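Local coordinates for cellulosomal-scaffolding protein A (Clostridium thermocellum, PDB 4B9F) that probably binds crystalline cellulose through this family 3a carbohydrate-binding module, tethering the cellulosome scaffold and its enzymes to the substrate, at residues Gly47-Ala59 / Gly69-Met81. Residues are numbered along the deposited sequence; the frame is centred on the assembly and turned at random. Where two conformers were deposited one is given.
Sequences GQKDQTFWCDHAA and GITSNVKGTFVKM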
loop_
_atom_site.group_PDB
_atom_site.type_symbol
_atom_site.label_atom_id
_atom_site.label_comp_id
_atom_site.label_asym_id
_atom_site.label_seq_id
_atom_site.Cartn_x
_atom_site.Cartn_y
_atom_site.Cartn_z
ATOM N N GLY A 47 -0.712 17.289 -10.948
ATOM C CA GLY A 47 -0.718 18.603 -10.333
ATOM C C GLY A 47 -0.229 18.480 -8.911
ATOM O O GLY A 47 -0.964 18.033 -8.034
ATOM N N GLN A 48 1.029 18.849 -8.684
ATOM C CA GLN A 48 1.632 18.687 -7.372
ATOM C C GLN A 48 0.914 19.537 -6.323
ATOM O O GLN A 48 0.721 20.742 -6.510
ATOM C CB GLN A 48 3.120 19.038 -7.419
ATOM C CG GLN A 48 3.798 19.028 -6.055
ATOM C CD GLN A 48 3.863 17.636 -5.442
ATOM O OE1 GLN A 48 3.983 16.637 -6.151
ATOM N NE2 GLN A 48 3.788 17.567 -4.115
ATOM N N LYS A 49 0.512 18.882 -5.237
ATOM C CA LYS A 49 -0.120 19.519 -4.085
ATOM C C LYS A 49 0.300 18.720 -2.864
ATOM O O LYS A 49 0.651 17.539 -2.986
ATOM C CB LYS A 49 -1.651 19.441 -4.184
ATOM C CG LYS A 49 -2.281 20.142 -5.365
ATOM C CD LYS A 49 -2.349 21.643 -5.145
ATOM C CE LYS A 49 -3.046 22.333 -6.313
ATOM N NZ LYS A 49 -4.378 21.729 -6.629
ATOM N N ASP A 50 0.229 19.333 -1.687
ATOM C CA ASP A 50 0.410 18.582 -0.453
ATOM C C ASP A 50 -0.637 17.481 -0.389
ATOM O O ASP A 50 -1.786 17.685 -0.773
ATOM C CB ASP A 50 0.264 19.479 0.778
ATOM C CG ASP A 50 1.366 20.520 0.895
ATOM O OD1 ASP A 50 2.386 20.419 0.179
ATOM O OD2 ASP A 50 1.209 21.444 1.721
ATOM N N GLN A 51 -0.228 16.323 0.113
ATOM C CA GLN A 51 -1.103 15.167 0.222
ATOM C C GLN A 51 -1.047 14.596 1.625
ATOM O O GLN A 51 -0.078 14.813 2.349
ATOM C CB GLN A 51 -0.694 14.095 -0.791
ATOM C CG GLN A 51 -0.906 14.518 -2.235
ATOM C CD GLN A 51 -0.198 13.619 -3.215
ATOM O OE1 GLN A 51 -0.811 12.754 -3.842
ATOM N NE2 GLN A 51 1.108 13.822 -3.357
ATOM N N THR A 52 -2.091 13.860 2.000
ATOM C CA THR A 52 -2.141 13.203 3.307
ATOM C C THR A 52 -2.678 11.789 3.141
ATOM O O THR A 52 -3.561 11.542 2.314
ATOM C CB THR A 52 -3.047 13.977 4.294
ATOM O OG1 THR A 52 -2.659 15.352 4.315
ATOM C CG2 THR A 52 -2.930 13.423 5.711
ATOM N N PHE A 53 -2.114 10.873 3.920
ATOM C CA PHE A 53 -2.529 9.471 3.971
ATOM C C PHE A 53 -3.194 9.137 5.294
ATOM O O PHE A 53 -2.732 9.553 6.364
ATOM C CB PHE A 53 -1.289 8.562 3.815
ATOM C CG PHE A 53 -1.557 7.104 4.137
ATOM C CD1 PHE A 53 -1.998 6.236 3.152
ATOM C CD2 PHE A 53 -1.385 6.606 5.428
ATOM C CE1 PHE A 53 -2.262 4.905 3.442
ATOM C CE2 PHE A 53 -1.645 5.274 5.729
ATOM C CZ PHE A 53 -2.088 4.424 4.732
ATOM N N TRP A 54 -4.268 8.361 5.236
ATOM C CA TRP A 54 -4.835 7.769 6.437
ATOM C C TRP A 54 -5.138 6.314 6.149
ATOM O O TRP A 54 -5.511 5.966 5.033
ATOM C CB TRP A 54 -6.132 8.473 6.848
ATOM C CG TRP A 54 -6.040 9.972 6.860
ATOM C CD1 TRP A 54 -5.630 10.780 7.894
ATOM C CD2 TRP A 54 -6.388 10.847 5.784
ATOM N NE1 TRP A 54 -5.693 12.104 7.511
ATOM C CE2 TRP A 54 -6.163 12.170 6.223
ATOM C CE3 TRP A 54 -6.864 10.638 4.484
ATOM C CZ2 TRP A 54 -6.405 13.279 5.404
ATOM C CZ3 TRP A 54 -7.094 11.733 3.674
ATOM C CH2 TRP A 54 -6.867 13.039 4.137
ATOM N N CYS A 55 -4.986 5.453 7.142
ATOM C CA CYS A 55 -5.465 4.087 6.989
ATOM C C CYS A 55 -6.887 3.973 7.551
ATOM O O CYS A 55 -7.108 4.300 8.714
ATOM C CB CYS A 55 -4.529 3.122 7.707
ATOM S SG CYS A 55 -4.984 1.402 7.513
ATOM N N ASP A 56 -7.836 3.519 6.728
ATOM C CA ASP A 56 -9.227 3.310 7.175
ATOM C C ASP A 56 -9.313 2.148 8.163
ATOM O O ASP A 56 -10.124 2.143 9.097
ATOM C CB ASP A 56 -10.145 2.929 6.004
ATOM C CG ASP A 56 -10.404 4.058 5.033
ATOM O OD1 ASP A 56 -10.167 5.236 5.379
ATOM O OD2 ASP A 56 -10.903 3.746 3.917
ATOM N N HIS A 57 -8.507 1.123 7.920
ATOM C CA HIS A 57 -8.597 -0.118 8.668
ATOM C C HIS A 57 -7.379 -0.961 8.343
ATOM O O HIS A 57 -7.038 -1.135 7.179
ATOM C CB HIS A 57 -9.852 -0.893 8.257
ATOM C CG HIS A 57 -9.931 -2.257 8.859
ATOM N ND1 HIS A 57 -9.934 -2.464 10.219
ATOM C CD2 HIS A 57 -9.990 -3.483 8.289
ATOM C CE1 HIS A 57 -10.005 -3.760 10.466
ATOM N NE2 HIS A 57 -10.044 -4.401 9.310
ATOM N N ALA A 58 -6.723 -1.487 9.368
ATOM C CA ALA A 58 -5.675 -2.483 9.157
ATOM C C ALA A 58 -5.704 -3.476 10.293
ATOM O O ALA A 58 -5.982 -3.117 11.441
ATOM C CB ALA A 58 -4.302 -1.826 9.063
ATOM N N ALA A 59 -5.395 -4.726 9.979
ATOM C CA ALA A 59 -5.363 -5.748 11.008
ATOM C C ALA A 59 -4.379 -6.832 10.647
ATOM O O ALA A 59 -4.163 -7.126 9.463
ATOM C CB ALA A 59 -6.763 -6.341 11.247
ATOM N N GLY A 69 -6.183 -5.573 15.620
ATOM C CA GLY A 69 -6.350 -4.311 14.928
ATOM C C GLY A 69 -5.126 -3.431 15.100
ATOM O O GLY A 69 -4.660 -3.233 16.226
ATOM N N ILE A 70 -4.602 -2.911 13.991
ATOM C CA ILE A 70 -3.380 -2.109 14.019
ATOM C C ILE A 70 -3.505 -0.836 13.182
ATOM O O ILE A 70 -2.511 -0.281 12.728
ATOM C CB ILE A 70 -2.143 -2.918 13.543
ATOM C CG1 ILE A 70 -2.292 -3.367 12.085
ATOM C CG2 ILE A 70 -1.888 -4.109 14.460
ATOM C CD1 ILE A 70 -0.974 -3.423 11.357
ATOM N N THR A 71 -4.730 -0.365 12.991
ATOM C CA THR A 71 -4.987 0.754 12.093
ATOM C C THR A 71 -4.093 1.971 12.328
ATOM O O THR A 71 -3.533 2.536 11.382
ATOM C CB THR A 71 -6.463 1.173 12.146
ATOM O OG1 THR A 71 -7.263 0.028 11.841
ATOM C CG2 THR A 71 -6.755 2.263 11.130
ATOM N N SER A 72 -3.948 2.353 13.590
ATOM C CA SER A 72 -3.177 3.542 13.941
ATOM C C SER A 72 -1.662 3.322 13.943
ATOM O O SER A 72 -0.895 4.232 14.269
ATOM C CB SER A 72 -3.647 4.103 15.285
ATOM O OG SER A 72 -5.015 4.456 15.213
ATOM N N ASN A 73 -1.237 2.119 13.566
ATOM C CA ASN A 73 0.187 1.819 13.416
ATOM C C ASN A 73 0.670 1.952 11.973
ATOM O O ASN A 73 1.865 1.794 11.689
ATOM C CB ASN A 73 0.518 0.408 13.899
ATOM C CG ASN A 73 0.259 0.214 15.368
ATOM O OD1 ASN A 73 0.076 1.178 16.120
ATOM N ND2 ASN A 73 0.249 -1.044 15.793
ATOM N N VAL A 74 -0.262 2.221 11.065
ATOM C CA VAL A 74 0.051 2.283 9.642
ATOM C C VAL A 74 0.302 3.724 9.202
ATOM O O VAL A 74 -0.588 4.581 9.270
ATOM C CB VAL A 74 -1.081 1.661 8.803
ATOM C CG1 VAL A 74 -0.729 1.700 7.321
ATOM C CG2 VAL A 74 -1.341 0.230 9.252
ATOM N N LYS A 75 1.531 3.980 8.762
ATOM C CA LYS A 75 1.962 5.311 8.368
ATOM C C LYS A 75 2.068 5.420 6.859
ATOM O O LYS A 75 2.400 4.444 6.183
ATOM C CB LYS A 75 3.338 5.618 8.964
ATOM C CG LYS A 75 3.413 5.567 10.479
ATOM C CD LYS A 75 4.826 5.851 10.975
ATOM C CE LYS A 75 5.769 4.695 10.687
ATOM N NZ LYS A 75 7.133 4.973 11.212
ATOM N N GLY A 76 1.872 6.627 6.341
ATOM C CA GLY A 76 2.037 6.873 4.923
ATOM C C GLY A 76 2.834 8.127 4.667
ATOM O O GLY A 76 2.622 9.158 5.310
ATOM N N THR A 77 3.759 8.029 3.717
ATOM C CA THR A 77 4.592 9.144 3.314
ATOM C C THR A 77 4.609 9.214 1.789
ATOM O O THR A 77 4.448 8.193 1.114
ATOM C CB THR A 77 6.038 8.946 3.815
ATOM O OG1 THR A 77 6.032 8.397 5.138
ATOM C CG2 THR A 77 6.760 10.269 3.828
ATOM N N PHE A 78 4.827 10.408 1.237
ATOM C CA PHE A 78 4.811 10.594 -0.205
ATOM C C PHE A 78 6.209 10.886 -0.698
ATOM O O PHE A 78 6.890 11.772 -0.172
ATOM C CB PHE A 78 3.830 11.697 -0.593
ATOM C CG PHE A 78 2.438 11.363 -0.216
ATOM C CD1 PHE A 78 1.638 10.639 -1.079
ATOM C CD2 PHE A 78 1.938 11.712 1.025
ATOM C CE1 PHE A 78 0.349 10.278 -0.716
ATOM C CE2 PHE A 78 0.658 11.355 1.394
ATOM C CZ PHE A 78 -0.139 10.639 0.521
ATOM N N VAL A 79 6.644 10.115 -1.687
ATOM C CA VAL A 79 8.001 10.233 -2.197
ATOM C C VAL A 79 7.982 10.550 -3.686
ATOM O O VAL A 79 7.396 9.812 -4.479
ATOM C CB VAL A 79 8.781 8.926 -1.973
ATOM C CG1 VAL A 79 10.212 9.042 -2.531
ATOM C CG2 VAL A 79 8.795 8.556 -0.494
ATOM N N LYS A 80 8.622 11.652 -4.064
ATOM C CA LYS A 80 8.738 12.008 -5.474
ATOM C C LYS A 80 9.803 11.162 -6.156
ATOM O O LYS A 80 10.886 10.931 -5.602
ATOM C CB LYS A 80 9.115 13.483 -5.631
ATOM C CG LYS A 80 8.096 14.441 -5.064
ATOM C CD LYS A 80 8.575 15.874 -5.226
ATOM C CE LYS A 80 7.682 16.851 -4.472
ATOM N NZ LYS A 80 8.256 18.221 -4.486
ATOM N N MET A 81 9.511 10.717 -7.373
ATOM C CA MET A 81 10.518 10.057 -8.193
ATOM C C MET A 81 11.235 11.121 -8.998
ATOM O O MET A 81 10.597 11.880 -9.734
ATOM C CB MET A 81 9.862 9.042 -9.121
ATOM C CG MET A 81 9.210 7.895 -8.380
ATOM S SD MET A 81 8.153 6.883 -9.422
ATOM C CE MET A 81 9.330 6.300 -10.652
HETATM O O HOH W 1 -3.215 4.963 9.924
HETATM O O HOH W 2 -9.949 -0.562 12.188
#
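F53 packs against V74 and F78, and C55 and A58 against V74, along one side of the beta sandwich of this family 3 carbohydrate-binding module, where strand 51-61 of one antiparallel sheet meets strand 74-85 of the other. The axes of 51-55 and 74-81 approach to 6.4 Å, and side chains rather than backbone ladder bonds join them. Apolar packing dominates. F53 has CG anti to its backbone N (chi1 168°), which lays the ring along the opposing chain: F53 CD2 lies 3.4 Å from G76 N, the absence of a side chain on G76 makes room for the ring around CG, and CZ meets V74 CG1. The other V74 branch, CG2, presses on A58 CB at 3.6 Å, while V74 CB rests against C55 CB. Q51 CB sits over the centre of the F78 ring in a CH-pi contact, 3.7 Å from the centroid, with the Q51 amide plane tilted 25° from the ring; Q51 OE1 is hydrogen-bonded to the hydroxyls of Y43 and Y121, and F113 meets the F78 ring edge-to-face.

Polar contacts gather at the C-terminal end of 47-59, where the chain turns a corner at D56 and a 3-10 turn, 71-73, precedes strand 74-81. I70 N donates to A58 O at 2.9 Å, nearly straight but from above the carbonyl plane. A58 N in turn donates to T71 OG1 at 3.0 Å, so N and O of A58 are both engaged by I70 and T71, at the start of the 3-10 turn. One water bridges T71 O and V74 O, with a weak bond from C55 N; a second, in the plane of the H57 ring, links H57 ND1 to T71 OG1, 2.8 Å from that hydroxyl.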